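Local coordinates for Tol-Pal system protein TolB (Acinetobacter baumannii, PDB 7MX5) that probably takes part in the periplasmic Tol-Pal system, which helps the outer membrane invaginate during cell division and keeps it intact, at residues A[329-334]-A[340-345]. Residues are numbered along the deposited sequence; the frame is centred on the assembly and turned at random.
Sequences VAIQDI and NILTPT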
loop_
_atom_site.group_PDB
_atom_site.type_symbol
_atom_site.label_atom_id
_atom_site.label_comp_id
_atom_site.label_asym_id
_atom_site.label_seq_id
_atom_site.Cartn_x
_atom_site.Cartn_y
_atom_site.Cartn_z
ATOM N N VAL A 329 7.840 10.019 -8.618
ATOM C CA VAL A 329 6.533 9.705 -8.052
ATOM C C VAL A 329 5.863 11.024 -7.688
ATOM O O VAL A 329 6.422 11.824 -6.932
ATOM C CB VAL A 329 6.659 8.787 -6.828
ATOM C CG1 VAL A 329 5.293 8.542 -6.205
ATOM C CG2 VAL A 329 7.315 7.473 -7.219
ATOM N N ALA A 330 4.679 11.264 -8.242
ATOM C CA ALA A 330 3.987 12.529 -8.052
ATOM C C ALA A 330 2.561 12.283 -7.581
ATOM O O ALA A 330 1.982 11.215 -7.802
ATOM C CB ALA A 330 3.974 13.364 -9.340
ATOM N N ILE A 331 2.003 13.297 -6.925
ATOM C CA ILE A 331 0.635 13.272 -6.420
ATOM C C ILE A 331 -0.094 14.476 -6.996
ATOM O O ILE A 331 0.326 15.620 -6.784
ATOM C CB ILE A 331 0.588 13.293 -4.885
ATOM C CG1 ILE A 331 1.417 12.148 -4.300
ATOM C CG2 ILE A 331 -0.852 13.218 -4.396
ATOM C CD1 ILE A 331 0.948 10.777 -4.725
ATOM N N GLN A 332 -1.180 14.224 -7.721
ATOM C CA GLN A 332 -2.025 15.280 -8.260
ATOM C C GLN A 332 -3.370 15.269 -7.550
ATOM O O GLN A 332 -4.001 14.213 -7.422
ATOM C CB GLN A 332 -2.231 15.124 -9.768
ATOM C CG GLN A 332 -3.022 16.269 -10.388
ATOM C CD GLN A 332 -3.305 16.068 -11.863
ATOM O OE1 GLN A 332 -2.430 16.264 -12.707
ATOM N NE2 GLN A 332 -4.536 15.687 -12.183
ATOM N N ASP A 333 -3.802 16.438 -7.088
ATOM C CA ASP A 333 -5.133 16.587 -6.520
ATOM C C ASP A 333 -6.156 16.649 -7.647
ATOM O O ASP A 333 -6.002 17.424 -8.594
ATOM C CB ASP A 333 -5.207 17.845 -5.656
ATOM C CG ASP A 333 -6.325 17.787 -4.634
ATOM O OD1 ASP A 333 -7.489 18.045 -5.007
ATOM O OD2 ASP A 333 -6.040 17.480 -3.457
ATOM N N ILE A 334 -7.200 15.824 -7.546
ATOM C CA ILE A 334 -8.193 15.761 -8.613
ATOM C C ILE A 334 -9.055 17.018 -8.621
ATOM O O ILE A 334 -9.410 17.537 -9.687
ATOM C CB ILE A 334 -9.042 14.483 -8.469
ATOM C CG1 ILE A 334 -8.207 13.254 -8.835
ATOM C CG2 ILE A 334 -10.287 14.558 -9.339
ATOM C CD1 ILE A 334 -8.716 11.966 -8.231
ATOM N N ASN A 340 1.963 17.429 -7.086
ATOM C CA ASN A 340 2.972 17.424 -6.031
ATOM C C ASN A 340 3.988 16.333 -6.342
ATOM O O ASN A 340 3.658 15.144 -6.311
ATOM C CB ASN A 340 2.329 17.194 -4.664
ATOM C CG ASN A 340 3.350 16.934 -3.569
ATOM O OD1 ASN A 340 4.511 17.333 -3.674
ATOM N ND2 ASN A 340 2.918 16.264 -2.507
ATOM N N ILE A 341 5.221 16.737 -6.631
ATOM C CA ILE A 341 6.303 15.784 -6.851
ATOM C C ILE A 341 6.774 15.271 -5.496
ATOM O O ILE A 341 7.165 16.055 -4.624
ATOM C CB ILE A 341 7.458 16.421 -7.636
ATOM C CG1 ILE A 341 6.999 16.784 -9.052
ATOM C CG2 ILE A 341 8.655 15.480 -7.672
ATOM C CD1 ILE A 341 8.122 16.868 -10.066
ATOM N N LEU A 342 6.737 13.952 -5.316
ATOM C CA LEU A 342 7.060 13.338 -4.034
ATOM C C LEU A 342 8.533 12.956 -3.928
ATOM O O LEU A 342 9.195 13.295 -2.942
ATOM C CB LEU A 342 6.182 12.102 -3.813
ATOM C CG LEU A 342 5.679 11.834 -2.396
ATOM C CD1 LEU A 342 5.250 13.128 -1.725
ATOM C CD2 LEU A 342 4.532 10.839 -2.430
ATOM N N THR A 343 9.059 12.258 -4.934
ATOM C CA THR A 343 10.400 11.694 -4.865
ATOM C C THR A 343 10.844 11.220 -6.243
ATOM O O THR A 343 9.999 10.897 -7.089
ATOM C CB THR A 343 10.430 10.526 -3.875
ATOM O OG1 THR A 343 11.735 9.934 -3.850
ATOM C CG2 THR A 343 9.407 9.470 -4.273
ATOM N N PRO A 344 12.145 11.173 -6.517
ATOM C CA PRO A 344 12.612 10.485 -7.725
ATOM C C PRO A 344 12.433 8.980 -7.591
ATOM O O PRO A 344 12.378 8.426 -6.491
ATOM C CB PRO A 344 14.096 10.862 -7.822
ATOM C CG PRO A 344 14.335 11.910 -6.786
ATOM C CD PRO A 344 13.238 11.832 -5.782
ATOM N N THR A 345 12.330 8.319 -8.741
ATOM C CA THR A 345 12.183 6.873 -8.784
ATOM C C THR A 345 12.929 6.327 -9.992
ATOM O O THR A 345 13.127 7.027 -10.990
ATOM C CB THR A 345 10.708 6.447 -8.836
ATOM O OG1 THR A 345 10.622 5.020 -8.940
ATOM C CG2 THR A 345 10.005 7.084 -10.025
#
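Val329 faces both Leu342 and Thr343 across the hairpin of strands 328-333 and 339-344, a classic beta bulge in the outer two strands of a four-stranded antiparallel propeller blade. Its carbonyl oxygen takes two amide protons: Leu342 N gives a bond to Val329 O of 2.7 Å, lying in the carbonyl plane, while the one from Thr343 N is longer and weak. In return Val329 N lies nearly in line with the C=O of Thr343 (C=O...N angle 170°), though its N-H meets the oxygen at a bent angle. Beyond the bulge the register slips by one residue, setting Ala330 beside Ile341 as a non-hydrogen-bonded pair and Ile331 beside Asn340 as a hydrogen-bonded one. There Ile331 N donates to Asn340 O at 2.6 Å.

The Val329 side chain can be followed outward. CB rests 3.8 Å from Thr343 CG2. CG1 stands anti to the backbone N (chi1 177°) and lies loosely alongside Leu342 CB. That leaves CG2 beside the backbone N, where it meets the CB and CG2 of Thr345, the two side chains crossing at about a right angle. The extra residue of the bulge turns Leu342 onto the same face as Val329, Ile331 and Thr343. This face packs against the next blade, with Val329 and Thr343 both touching Tyr362, and Leu342 reaching Val360 and Met375. On the other face Ala330 and Ile341 both touch His320; Ala330 also bonds through its backbone to Leu318 in the neighbouring strand 315-320. Farther along the Leu342 side chain, one methyl leans obliquely on the isoleucine: Leu342 CD2 lies 3.9 Å from Ile331 CG1.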